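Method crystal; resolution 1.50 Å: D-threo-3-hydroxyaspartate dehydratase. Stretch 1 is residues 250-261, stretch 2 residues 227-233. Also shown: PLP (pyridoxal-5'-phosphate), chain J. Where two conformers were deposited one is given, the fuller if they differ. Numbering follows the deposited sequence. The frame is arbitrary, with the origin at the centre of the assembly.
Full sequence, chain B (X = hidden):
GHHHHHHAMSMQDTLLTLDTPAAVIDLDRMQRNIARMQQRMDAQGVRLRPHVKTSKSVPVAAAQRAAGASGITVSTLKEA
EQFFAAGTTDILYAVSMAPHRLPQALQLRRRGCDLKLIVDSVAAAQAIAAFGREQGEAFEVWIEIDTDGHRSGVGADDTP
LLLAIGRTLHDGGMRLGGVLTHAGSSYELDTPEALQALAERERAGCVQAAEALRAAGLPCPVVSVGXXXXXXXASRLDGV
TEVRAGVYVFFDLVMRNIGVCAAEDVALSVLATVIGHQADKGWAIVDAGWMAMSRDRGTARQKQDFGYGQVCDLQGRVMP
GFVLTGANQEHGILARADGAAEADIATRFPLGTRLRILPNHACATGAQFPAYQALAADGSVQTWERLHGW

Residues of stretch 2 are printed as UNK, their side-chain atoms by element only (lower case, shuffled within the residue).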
# COMPACT_ATOMS: atom_id res chain seq x y z
N PHE B 250 -7.46 1.85 16.18
CA PHE B 250 -6.43 0.82 16.33
C PHE B 250 -5.16 1.26 16.99
O PHE B 250 -4.44 0.43 17.60
CB PHE B 250 -6.05 0.21 14.93
CG PHE B 250 -7.25 -0.35 14.17
CD1 PHE B 250 -8.32 -1.06 14.84
CD2 PHE B 250 -7.27 -0.25 12.78
CE1 PHE B 250 -9.39 -1.61 14.10
CE2 PHE B 250 -8.33 -0.84 12.05
CZ PHE B 250 -9.39 -1.48 12.70
N PHE B 251 -4.77 2.53 16.83
CA PHE B 251 -3.45 3.02 17.11
C PHE B 251 -2.37 2.31 16.28
O PHE B 251 -2.70 1.41 15.47
CB PHE B 251 -3.09 3.03 18.65
CG PHE B 251 -3.89 4.05 19.43
CD1 PHE B 251 -3.71 5.42 19.15
CD2 PHE B 251 -4.75 3.66 20.45
CE1 PHE B 251 -4.36 6.40 19.94
CE2 PHE B 251 -5.43 4.64 21.23
CZ PHE B 251 -5.20 5.99 20.97
N ASP B 252 -1.12 2.73 16.45
CA ASP B 252 0.01 2.24 15.70
C ASP B 252 1.27 2.75 16.30
O ASP B 252 1.22 3.44 17.37
CB ASP B 252 -0.15 2.54 14.18
CG ASP B 252 -0.22 4.04 13.89
OD1 ASP B 252 0.38 4.81 14.70
OD2 ASP B 252 -0.85 4.45 12.89
N LEU B 253 2.43 2.40 15.73
CA LEU B 253 3.68 2.79 16.36
C LEU B 253 4.03 4.27 16.18
O LEU B 253 4.68 4.88 17.04
CB LEU B 253 4.85 1.97 15.81
CG LEU B 253 4.69 0.44 16.18
CD1 LEU B 253 5.71 -0.33 15.32
CD2 LEU B 253 4.95 0.26 17.68
N VAL B 254 3.55 4.88 15.09
CA VAL B 254 3.70 6.36 14.94
C VAL B 254 2.94 7.03 16.12
O VAL B 254 3.51 7.94 16.74
CB VAL B 254 3.15 6.82 13.58
CG1 VAL B 254 2.84 8.32 13.58
CG2 VAL B 254 4.21 6.48 12.54
N MET B 255 1.75 6.59 16.48
CA MET B 255 0.99 7.16 17.62
C MET B 255 1.71 6.89 18.93
O MET B 255 1.74 7.76 19.83
CB MET B 255 -0.45 6.64 17.73
CG MET B 255 -1.35 7.13 16.59
SD MET B 255 -1.75 8.89 16.67
CE MET B 255 -1.16 9.60 15.13
N ARG B 256 2.26 5.69 19.08
CA ARG B 256 3.04 5.34 20.29
C ARG B 256 4.21 6.34 20.42
O ARG B 256 4.46 6.91 21.53
CB ARG B 256 3.59 3.91 20.15
CG ARG B 256 4.38 3.49 21.39
CD ARG B 256 5.87 3.82 21.19
NE ARG B 256 6.72 3.18 22.19
CZ ARG B 256 8.05 3.34 22.27
NH1 ARG B 256 8.72 4.14 21.40
NH2 ARG B 256 8.72 2.69 23.23
N ASN B 257 4.93 6.64 19.33
CA ASN B 257 6.03 7.56 19.38
C ASN B 257 5.61 9.03 19.63
O ASN B 257 6.37 9.80 20.27
CB ASN B 257 6.86 7.50 18.14
CG ASN B 257 7.78 6.29 18.12
OD1 ASN B 257 8.13 5.75 19.20
ND2 ASN B 257 8.29 5.93 16.92
N ILE B 258 4.42 9.40 19.14
CA ILE B 258 3.90 10.75 19.41
C ILE B 258 3.61 10.85 20.91
O ILE B 258 3.74 11.97 21.48
CB ILE B 258 2.61 11.02 18.56
CG1 ILE B 258 3.07 11.26 17.12
CG2 ILE B 258 1.86 12.32 19.06
CD1 ILE B 258 1.89 11.09 16.14
N GLY B 259 3.23 9.74 21.53
CA GLY B 259 3.08 9.65 22.99
C GLY B 259 1.66 9.56 23.45
O GLY B 259 1.40 9.76 24.64
N VAL B 260 0.73 9.30 22.54
CA VAL B 260 -0.70 9.29 22.87
C VAL B 260 -1.21 7.87 23.09
O VAL B 260 -2.39 7.69 23.47
CB VAL B 260 -1.53 10.06 21.86
CG1 VAL B 260 -1.07 11.57 21.85
CG2 VAL B 260 -1.43 9.43 20.47
N CYS B 261 -0.33 6.84 22.97
CA CYS B 261 -0.76 5.50 23.36
C CYS B 261 0.55 4.75 23.69
O CYS B 261 1.67 5.23 23.43
CB CYS B 261 -1.52 4.77 22.21
SG CYS B 261 -0.51 4.37 20.79
N UNK B 227 -7.43 15.70 14.91
CA UNK B 227 -6.54 14.63 14.49
C UNK B 227 -6.53 13.78 15.78
O UNK B 227 -6.89 14.27 16.86
o UNK B 227 -4.51 15.72 15.30
c UNK B 227 -5.14 15.15 14.14
N UNK B 228 -6.07 12.53 15.71
CA UNK B 228 -6.09 11.71 16.92
C UNK B 228 -5.22 12.39 18.01
O UNK B 228 -5.64 12.45 19.15
c UNK B 228 -5.24 9.51 17.89
c UNK B 228 -5.67 10.23 16.58
o UNK B 228 -6.85 9.60 16.09
N UNK B 229 -3.98 12.82 17.67
CA UNK B 229 -3.16 13.39 18.80
C UNK B 229 -3.83 14.63 19.45
O UNK B 229 -3.76 14.78 20.68
c UNK B 229 -1.85 13.74 18.12
c UNK B 229 -3.21 12.68 16.42
c UNK B 229 -1.79 12.76 16.89
N UNK B 230 -4.37 15.55 18.63
CA UNK B 230 -4.97 16.77 19.24
C UNK B 230 -6.29 16.44 19.89
O UNK B 230 -6.65 17.08 20.88
o UNK B 230 -5.88 17.44 17.07
c UNK B 230 -3.80 18.45 17.82
c UNK B 230 -5.17 17.92 18.25
N UNK B 231 -7.03 15.44 19.39
CA UNK B 231 -8.28 15.03 20.11
C UNK B 231 -7.97 14.60 21.55
O UNK B 231 -8.72 14.89 22.50
c UNK B 231 -9.05 13.92 19.41
N UNK B 232 -6.88 13.84 21.68
CA UNK B 232 -6.48 13.29 22.98
C UNK B 232 -5.77 14.28 23.90
O UNK B 232 -5.71 14.09 25.12
c UNK B 232 -5.63 12.04 22.78
c UNK B 232 -6.45 10.86 22.17
c UNK B 232 -5.50 9.70 21.75
c UNK B 232 -7.60 10.37 23.07
N UNK B 233 -5.30 15.38 23.31
CA UNK B 233 -4.48 16.34 24.06
C UNK B 233 -5.24 17.64 24.39
O UNK B 233 -4.74 18.38 25.28
c UNK B 233 -3.17 16.63 23.33
N1 PLP J . -9.87 14.86 9.62
C2 PLP J . -9.38 14.81 8.37
C2A PLP J . -9.75 15.86 7.35
C3 PLP J . -8.51 13.72 8.00
O3 PLP J . -8.05 13.66 6.76
C4 PLP J . -8.18 12.75 9.02
C4A PLP J . -7.35 11.65 8.65
C5 PLP J . -8.75 12.88 10.32
C6 PLP J . -9.54 14.01 10.60
C5A PLP J . -8.43 11.90 11.41
O4P PLP J . -6.98 12.04 11.79
P PLP J . -6.33 10.85 12.64
O1P PLP J . -7.32 10.60 13.72
O2P PLP J . -5.07 11.45 13.14
O3P PLP J . -6.20 9.66 11.78

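Position 227 carries one side-chain carbon followed by one oxygen, and neither approaches stretch 1. A two-atom side chain ending in oxygen is serine. Ser 227 stands at the N-cap, directly before the helix, where a short polar residue is common; its carbonyl O accepts from the N of position 231 at 2.8 Å.

Position 228 has a carbon bearing one oxygen and one carbon, and the carbon branch lies 3.7 Å from Met 255 SD and 3.8 Å from Phe 251 CE1. This is the fork of threonine, and the branch facing stretch 1 is CG2 of Thr 228. The hydroxyl serves the cofactor, with Thr 228 OG1 donating to PLP O1P at 2.6 Å, while Thr 228 N donates to PLP O2P at 3.0 Å in a nearly straight bond. A residue with one polar and one apolar branch suits a site between a phosphate and a greasy surface.

At position 229 three carbons close a ring onto the backbone nitrogen. One ring carbon lies 3.7 Å from Met 255 CE, CB lies 4.1 Å from Ile 258 CG2, and CA lies 4.1 Å from Val 260 CG1. Only proline closes such a ring, and the carbon near Met 255 is its CG. In the first turn of a helix the missing N-H costs little, because no carbonyl one turn earlier in the helix awaits it. Pro 229 has the largest covered area of the stretch.

Position 230 again shows a carbon carrying one oxygen and one carbon, but CA-to-CB points away from stretch 1 and nothing there is touched. This is threonine, and Thr 230 OG1 turns back to the helix start, accepting a weak bond from Ser 227 N at 3.2 Å.

Position 231 has a single side-chain carbon, out of reach of stretch 1; hence alanine. Ala 231 is buried, and its small methyl is compatible with that enclosed setting.

Position 232 has four carbons forked at the second. One terminal carbon lies 3.8 Å from Phe 251 CZ, at the ring edge, and 4.0 Å from Val 260 CB. The pattern is leucine, and that carbon is CD1 of Leu 232, so one methyl of the fork reaches both apolar partners.

Position 233 has one side-chain carbon; its CA-to-CB bond points sideways and the side chain makes no close contact with stretch 1. This is alanine, and Ala 233 is a small side chain that asks for no partner there.

The contact is therefore apolar, with no hydrogen bond across it. The helix axes come no closer than 11.3 Å, at 42°, and side chains bridge the gap. Thr 228, Pro 229 and Leu 232 meet Phe 251, Met 255, Ile 258 and Val 260, while Thr 228 also holds the phosphate.

Stretch 2 (227-233) STPTALA
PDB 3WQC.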